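Carbonic anhydrase (Neosartorya fumigata, PDB 7COI) probably catalyses the reversible hydration of carbon dioxide to hydrogencarbonate and a proton, using one zinc ion per subunit as a beta-class carbonic anhydrase. Local coordinates at residues R123-E126 against T127-L130; I256-V259 against G260-F263; R201-R204 against E205-A209. All blocks are in the same frame, centred on the assembly; numbering follows the deposited sequence.

Contact 1 of 3, residues R123-E126 against T127-L130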
loop_
_atom_site.group_PDB
_atom_site.type_symbol
_atom_site.label_atom_id
_atom_site.label_comp_id
_atom_site.label_asym_id
_atom_site.label_seq_id
_atom_site.Cartn_x
_atom_site.Cartn_y
_atom_site.Cartn_z
ATOM N N ARG A 123 -2.313 23.469 10.922
ATOM C CA ARG A 123 -3.353 24.327 11.531
ATOM C C ARG A 123 -4.480 23.495 12.141
ATOM O O ARG A 123 -5.360 24.135 12.741
ATOM C CB ARG A 123 -3.869 25.326 10.493
ATOM C CG ARG A 123 -2.756 26.216 9.962
ATOM C CD ARG A 123 -3.187 26.999 8.719
ATOM N NE ARG A 123 -3.402 26.136 7.579
ATOM C CZ ARG A 123 -3.609 26.556 6.329
ATOM N NH1 ARG A 123 -3.709 27.867 6.069
ATOM N NH2 ARG A 123 -3.795 25.679 5.350
ATOM N N CYS A 124 -4.453 22.158 12.049
ATOM C CA CYS A 124 -5.573 21.292 12.513
ATOM C C CYS A 124 -5.109 20.302 13.582
ATOM O O CYS A 124 -5.367 19.114 13.472
ATOM C CB CYS A 124 -6.190 20.548 11.338
ATOM S SG CYS A 124 -6.491 21.568 9.875
ATOM N N PRO A 125 -4.452 20.735 14.697
ATOM C CA PRO A 125 -4.154 19.821 15.821
ATOM C C PRO A 125 -5.418 19.494 16.630
ATOM O O PRO A 125 -5.958 20.388 17.343
ATOM C CB PRO A 125 -3.150 20.587 16.689
ATOM C CG PRO A 125 -3.482 22.043 16.395
ATOM C CD PRO A 125 -3.929 22.075 14.947
ATOM N N GLU A 126 -5.880 18.251 16.531
ATOM C CA GLU A 126 -7.246 17.861 16.995
ATOM C C GLU A 126 -7.412 18.195 18.478
ATOM O O GLU A 126 -8.472 18.762 18.859
ATOM C CB GLU A 126 -7.544 16.394 16.671
ATOM C CG GLU A 126 -6.784 15.374 17.504
ATOM C CD GLU A 126 -5.279 15.523 17.471
ATOM O OE1 GLU A 126 -4.760 15.710 16.325
ATOM O OE2 GLU A 126 -4.660 15.523 18.574
ATOM N N THR A 127 -6.469 17.824 19.323
ATOM C CA THR A 127 -6.640 17.899 20.807
ATOM C C THR A 127 -6.733 19.365 21.196
ATOM O O THR A 127 -7.563 19.699 22.065
ATOM C CB THR A 127 -5.552 17.083 21.516
ATOM O OG1 THR A 127 -5.718 15.731 21.077
ATOM C CG2 THR A 127 -5.652 17.147 23.024
ATOM N N THR A 128 -5.927 20.227 20.567
ATOM C CA THR A 128 -5.961 21.675 20.833
ATOM C C THR A 128 -7.308 22.260 20.365
ATOM O O THR A 128 -7.972 22.996 21.176
ATOM C CB THR A 128 -4.804 22.366 20.115
ATOM O OG1 THR A 128 -3.559 21.872 20.607
ATOM C CG2 THR A 128 -4.874 23.860 20.273
ATOM N N ILE A 129 -7.709 22.017 19.125
ATOM C CA ILE A 129 -8.891 22.752 18.561
ATOM C C ILE A 129 -10.172 22.234 19.223
ATOM O O ILE A 129 -11.194 22.959 19.167
ATOM C CB ILE A 129 -8.940 22.712 17.022
ATOM C CG1 ILE A 129 -9.290 21.324 16.499
ATOM C CG2 ILE A 129 -7.638 23.249 16.437
ATOM C CD1 ILE A 129 -9.277 21.226 14.975
ATOM N N LEU A 130 -10.159 21.046 19.812
ATOM C CA LEU A 130 -11.341 20.476 20.516
ATOM C C LEU A 130 -11.374 20.888 22.003
ATOM O O LEU A 130 -12.316 20.474 22.687
ATOM C CB LEU A 130 -11.313 18.952 20.379
ATOM C CG LEU A 130 -11.592 18.419 18.980
ATOM C CD1 LEU A 130 -11.413 16.927 18.937
ATOM C CD2 LEU A 130 -12.976 18.821 18.468
#
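The flat carboxylate of Glu126 meets the Thr127 hydroxyl: OE2 accepts OG1 at 2.7 Å on its anti lone pair, the one away from OE1. The two side chains lie alongside each other and point the same way. Glu126 reaches this position because CG sits between its own backbone N and carbonyl carbon (chi1 72°) and the chain bends again at chi2, folding the acid back over the start of helix 126-129. The other flat group, the Pro125 ring, is met at two atoms. CG lies 4.0 Å from Thr128 CB, while CD packs 4.2 Å from Ile129 CG2, the Pro125 and Ile129 side chains crossing at about a right angle.

Pro125 is the N-cap, where the helix makes no use of an N-H, so proline is tolerated, and its carbonyl O takes Ile129 N at 3.0 Å. One residue on, Glu126 O accepts Leu130 N at 3.0 Å, and the leucine CG also lies 3.1 Å from that oxygen. Leu130 and Ile129 pack on Trp116 of the central sheet.

Arg123 stands apart from the helix and forms a salt bridge with Asp121, the Asp-Arg pair familiar beside the zinc of beta-class enzymes. Across the interface with the second subunit, Pro125 packs on Thr127 of that subunit and Thr127 on its Pro125. Long, weak ion pairs join Glu126 OE1 to Arg141 and OE2 to Arg141 of the second subunit. A carboxylate in the first helical turn should suit the helix dipole, and the hydroxyl bond probably helps hold this buried group in orientation.

Contact 2 of 3, residues I256-V259 against G260-F263; sequences IYDV and GSGF
Asp258 and Phe263 form the neck of a tight hairpin that joins strand 251-257 to the antiparallel strand 264-266, outermost within the chain. Among the backbone bonds, Asp258 N donates to Phe263 O at 3.0 Å and nearly straight (168°). Asp258 O has two donors: Gly262 N at 2.9 Å, almost in line with the carbonyl, and Ser261 N at 3.3 Å, which comes from above the carbonyl plane. The bond to Ser261 closes a beta turn through Val259 and Gly260, which reverses the chain. Gly262 then takes up a left-handed conformation that lets the chain rejoin the hairpin at Phe263; its positive phi of 86° would press a CB against the preceding carbonyl O, so glycine fits this place naturally.

Side chains reinforce the turn by bonding to backbone N-H groups. Asp258 OD1 accepts Gly260 N at 2.9 Å on its anti side, an Asx turn; with CG anti to the aspartate's own backbone N (chi1 -175°), the carboxylate is brought over the bend. Ser261 OG does the like further on, taking Phe263 N at 3.2 Å in an ST turn. From outside the hairpin, Thr176 OG1 is hydrogen-bonded to Val259 N.

The remaining contacts are van der Waals. Ser261 OG packs against Asp258 CB. Gly262 O lies at the edge of the Tyr257 ring, 3.4 Å from CE1, and the tyrosine OH is 3.4 Å from Gly262 CA. Tyr257 also packs on Trp91 of the second subunit, while the Val259 side chain packs on the zinc ligand His175. Aspartate and serine, with short side chains ending in oxygen acceptors, thus satisfy two N-H groups of the loop locally and help fix its bend beside the metal site.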
loop_
_atom_site.group_PDB
_atom_site.type_symbol
_atom_site.label_atom_id
_atom_site.label_comp_id
_atom_site.label_asym_id
_atom_site.label_seq_id
_atom_site.Cartn_x
_atom_site.Cartn_y
_atom_site.Cartn_z
ATOM N N ILE A 256 -16.044 19.994 8.921
ATOM C CA ILE A 256 -15.085 20.916 8.265
ATOM C C ILE A 256 -14.567 21.894 9.312
ATOM O O ILE A 256 -15.377 22.523 10.043
ATOM C CB ILE A 256 -15.695 21.639 7.058
ATOM C CG1 ILE A 256 -16.074 20.665 5.933
ATOM C CG2 ILE A 256 -14.774 22.741 6.596
ATOM C CD1 ILE A 256 -14.922 19.950 5.222
ATOM N N TYR A 257 -13.242 22.026 9.375
ATOM C CA TYR A 257 -12.520 22.969 10.251
ATOM C C TYR A 257 -12.207 24.203 9.434
ATOM O O TYR A 257 -11.568 24.084 8.398
ATOM C CB TYR A 257 -11.237 22.351 10.803
ATOM C CG TYR A 257 -10.465 23.283 11.692
ATOM C CD1 TYR A 257 -11.037 23.750 12.871
ATOM C CD2 TYR A 257 -9.218 23.793 11.318
ATOM C CE1 TYR A 257 -10.346 24.619 13.691
ATOM C CE2 TYR A 257 -8.523 24.666 12.140
ATOM C CZ TYR A 257 -9.089 25.078 13.336
ATOM O OH TYR A 257 -8.438 25.960 14.158
ATOM N N ASP A 258 -12.628 25.379 9.916
ATOM C CA ASP A 258 -12.328 26.670 9.248
ATOM C C ASP A 258 -11.022 27.177 9.857
ATOM O O ASP A 258 -11.022 27.591 11.057
ATOM C CB ASP A 258 -13.509 27.639 9.429
ATOM C CG ASP A 258 -13.361 28.949 8.691
ATOM O OD1 ASP A 258 -12.223 29.395 8.507
ATOM O OD2 ASP A 258 -14.396 29.492 8.286
ATOM N N VAL A 259 -9.931 27.143 9.097
ATOM C CA VAL A 259 -8.588 27.500 9.642
ATOM C C VAL A 259 -8.549 28.991 9.996
ATOM O O VAL A 259 -7.652 29.374 10.758
ATOM C CB VAL A 259 -7.457 27.119 8.675
ATOM C CG1 VAL A 259 -7.438 25.618 8.442
ATOM C CG2 VAL A 259 -7.564 27.875 7.366
ATOM N N GLY A 260 -9.457 29.794 9.441
ATOM C CA GLY A 260 -9.500 31.257 9.662
ATOM C C GLY A 260 -10.238 31.656 10.935
ATOM O O GLY A 260 -9.928 32.726 11.458
ATOM N N SER A 261 -11.159 30.828 11.442
ATOM C CA SER A 261 -12.038 31.165 12.591
ATOM C C SER A 261 -11.779 30.232 13.787
ATOM O O SER A 261 -12.070 30.613 14.912
ATOM C CB SER A 261 -13.466 31.094 12.135
ATOM O OG SER A 261 -13.869 29.750 11.995
ATOM N N GLY A 262 -11.268 29.015 13.568
ATOM C CA GLY A 262 -11.095 28.025 14.634
ATOM C C GLY A 262 -12.333 27.190 14.878
ATOM O O GLY A 262 -12.309 26.329 15.801
ATOM N N PHE A 263 -13.432 27.459 14.163
ATOM C CA PHE A 263 -14.696 26.711 14.360
ATOM C C PHE A 263 -14.769 25.476 13.443
ATOM O O PHE A 263 -14.580 25.553 12.224
ATOM C CB PHE A 263 -15.915 27.598 14.080
ATOM C CG PHE A 263 -16.128 28.630 15.156
ATOM C CD1 PHE A 263 -16.902 28.309 16.260
ATOM C CD2 PHE A 263 -15.454 29.836 15.153
ATOM C CE1 PHE A 263 -17.124 29.243 17.269
ATOM C CE2 PHE A 263 -15.639 30.758 16.187
ATOM C CZ PHE A 263 -16.461 30.448 17.248
#

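Contact 3 of 3, residues R201-R204 against E205-A209; sequences RQLR and EQHLA
Arg201 to Gln206 form the last turn and a half of helix 193-206, and at His207 the chain breaks step before helix 208-212 begins, a break between two consecutive helices. Regular i to i+4 bonds run up to it: Glu205 N to Arg201 O at 2.9 Å, then Gln206 N to Gln202 O at 3.0 Å. His207 leaves helical geometry (phi -115°), yet the N-H on its N still reaches Leu203 O at 2.9 Å, with a weak second bond to Arg204 O, and it serves as N-cap of the next helix.

Arg204 and Leu208 span the break, Arg204 CG lying 4.1 Å from Leu208 CD1. The arginine needs its length: CG is anti to the backbone N and the chain runs extended, carrying NH1 to Ala184 O. Leu203 CD2 meets Gln206 OE1 at 3.9 Å, while the leucine itself packs on helix 216-236. Polar ends on another side suit an interface with the third subunit, where Glu205 forms a salt bridge to Arg279 of that subunit and Gln202 bonds to Gln237 of the same subunit. His207 ND1 is hydrogen-bonded to Glu210 OE2, and Leu203 O lies at the edge of the His207 ring, only 3.2 Å from CD2.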
loop_
_atom_site.group_PDB
_atom_site.type_symbol
_atom_site.label_atom_id
_atom_site.label_comp_id
_atom_site.label_asym_id
_atom_site.label_seq_id
_atom_site.Cartn_x
_atom_site.Cartn_y
_atom_site.Cartn_z
ATOM N N ARG A 201 -9.293 13.266 -7.189
ATOM C CA ARG A 201 -9.509 13.456 -8.656
ATOM C C ARG A 201 -10.709 12.641 -9.131
ATOM O O ARG A 201 -11.402 13.102 -10.053
ATOM C CB ARG A 201 -8.248 13.163 -9.449
ATOM C CG ARG A 201 -7.123 14.136 -9.202
ATOM C CD ARG A 201 -5.959 13.804 -10.088
ATOM N NE ARG A 201 -4.891 14.704 -9.741
ATOM C CZ ARG A 201 -4.738 15.903 -10.259
ATOM N NH1 ARG A 201 -5.558 16.305 -11.223
ATOM N NH2 ARG A 201 -3.742 16.666 -9.844
ATOM N N GLN A 202 -11.016 11.504 -8.496
ATOM C CA GLN A 202 -12.215 10.724 -8.872
ATOM C C GLN A 202 -13.468 11.564 -8.539
ATOM O O GLN A 202 -14.425 11.599 -9.369
ATOM C CB GLN A 202 -12.236 9.385 -8.144
ATOM C CG GLN A 202 -11.094 8.460 -8.583
ATOM C CD GLN A 202 -11.102 7.184 -7.786
ATOM O OE1 GLN A 202 -11.290 7.190 -6.572
ATOM N NE2 GLN A 202 -10.930 6.076 -8.476
ATOM N N LEU A 203 -13.473 12.202 -7.363
ATOM C CA LEU A 203 -14.581 13.093 -6.947
ATOM C C LEU A 203 -14.640 14.298 -7.884
ATOM O O LEU A 203 -15.771 14.682 -8.273
ATOM C CB LEU A 203 -14.391 13.522 -5.488
ATOM C CG LEU A 203 -14.652 12.439 -4.463
ATOM C CD1 LEU A 203 -14.155 12.884 -3.094
ATOM C CD2 LEU A 203 -16.140 12.085 -4.429
ATOM N N ARG A 204 -13.486 14.844 -8.257
ATOM C CA ARG A 204 -13.441 15.981 -9.209
ATOM C C ARG A 204 -14.116 15.583 -10.541
ATOM O O ARG A 204 -14.968 16.367 -11.061
ATOM C CB ARG A 204 -11.999 16.409 -9.414
ATOM C CG ARG A 204 -11.847 17.548 -10.401
ATOM C CD ARG A 204 -10.386 17.892 -10.561
ATOM N NE ARG A 204 -10.196 18.896 -11.586
ATOM C CZ ARG A 204 -9.039 19.251 -12.095
ATOM N NH1 ARG A 204 -7.910 18.699 -11.659
ATOM N NH2 ARG A 204 -9.026 20.159 -13.055
ATOM N N GLU A 205 -13.758 14.420 -11.088
ATOM C CA GLU A 205 -14.360 13.899 -12.345
ATOM C C GLU A 205 -15.870 13.768 -12.154
ATOM O O GLU A 205 -16.606 14.232 -13.042
ATOM C CB GLU A 205 -13.768 12.550 -12.755
ATOM C CG GLU A 205 -14.420 11.898 -13.960
ATOM C CD GLU A 205 -13.920 10.478 -14.230
ATOM O OE1 GLU A 205 -14.734 9.627 -14.588
ATOM O OE2 GLU A 205 -12.705 10.227 -14.114
ATOM N N GLN A 206 -16.314 13.143 -11.064
ATOM C CA GLN A 206 -17.742 12.846 -10.849
ATOM C C GLN A 206 -18.534 14.150 -10.709
ATOM O O GLN A 206 -19.740 14.141 -11.034
ATOM C CB GLN A 206 -17.979 12.022 -9.589
ATOM C CG GLN A 206 -17.388 10.620 -9.585
ATOM C CD GLN A 206 -17.296 10.093 -8.164
ATOM O OE1 GLN A 206 -18.154 10.374 -7.316
ATOM N NE2 GLN A 206 -16.222 9.367 -7.871
ATOM N N HIS A 207 -17.939 15.201 -10.151
ATOM C CA HIS A 207 -18.635 16.467 -9.792
ATOM C C HIS A 207 -18.086 17.626 -10.637
ATOM O O HIS A 207 -18.129 18.786 -10.151
ATOM C CB HIS A 207 -18.475 16.725 -8.284
ATOM C CG HIS A 207 -19.139 15.691 -7.440
ATOM N ND1 HIS A 207 -20.453 15.793 -7.062
ATOM C CD2 HIS A 207 -18.701 14.529 -6.927
ATOM C CE1 HIS A 207 -20.802 14.741 -6.346
ATOM N NE2 HIS A 207 -19.730 13.962 -6.213
ATOM N N LEU A 208 -17.544 17.346 -11.828
ATOM C CA LEU A 208 -16.717 18.345 -12.561
ATOM C C LEU A 208 -17.536 19.609 -12.889
ATOM O O LEU A 208 -17.033 20.717 -12.646
ATOM C CB LEU A 208 -16.131 17.737 -13.835
ATOM C CG LEU A 208 -15.136 18.658 -14.545
ATOM C CD1 LEU A 208 -13.948 18.983 -13.656
ATOM C CD2 LEU A 208 -14.692 18.063 -15.870
ATOM N N ALA A 209 -18.741 19.448 -13.436
ATOM C CA ALA A 209 -19.606 20.588 -13.836
ATOM C C ALA A 209 -19.905 21.444 -12.598
ATOM O O ALA A 209 -19.720 22.681 -12.667
ATOM C CB ALA A 209 -20.868 20.084 -14.495
#

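From the N terminus, contact 1 comes first, where the loop after strand 114-119 turns into helix 126-129. Contact 3 follows, at the junction of helices 193-206 and 208-212, and contact 2 closes the hairpin between strands 251-257 and 264-266. The three lie in series, with none nested or crossed. In space, contacts 1 and 2 come together beside the zinc site: Arg123 O is 3.3 Å from Tyr257 CE2, and Ile129 CG2 packs on Tyr257 OH, so the loop and helix after strand 114-119 meet the end of strand 251-257. Both touch the second subunit. Contact 3 faces the third subunit, with its centre about 25 Å from that of contact 2.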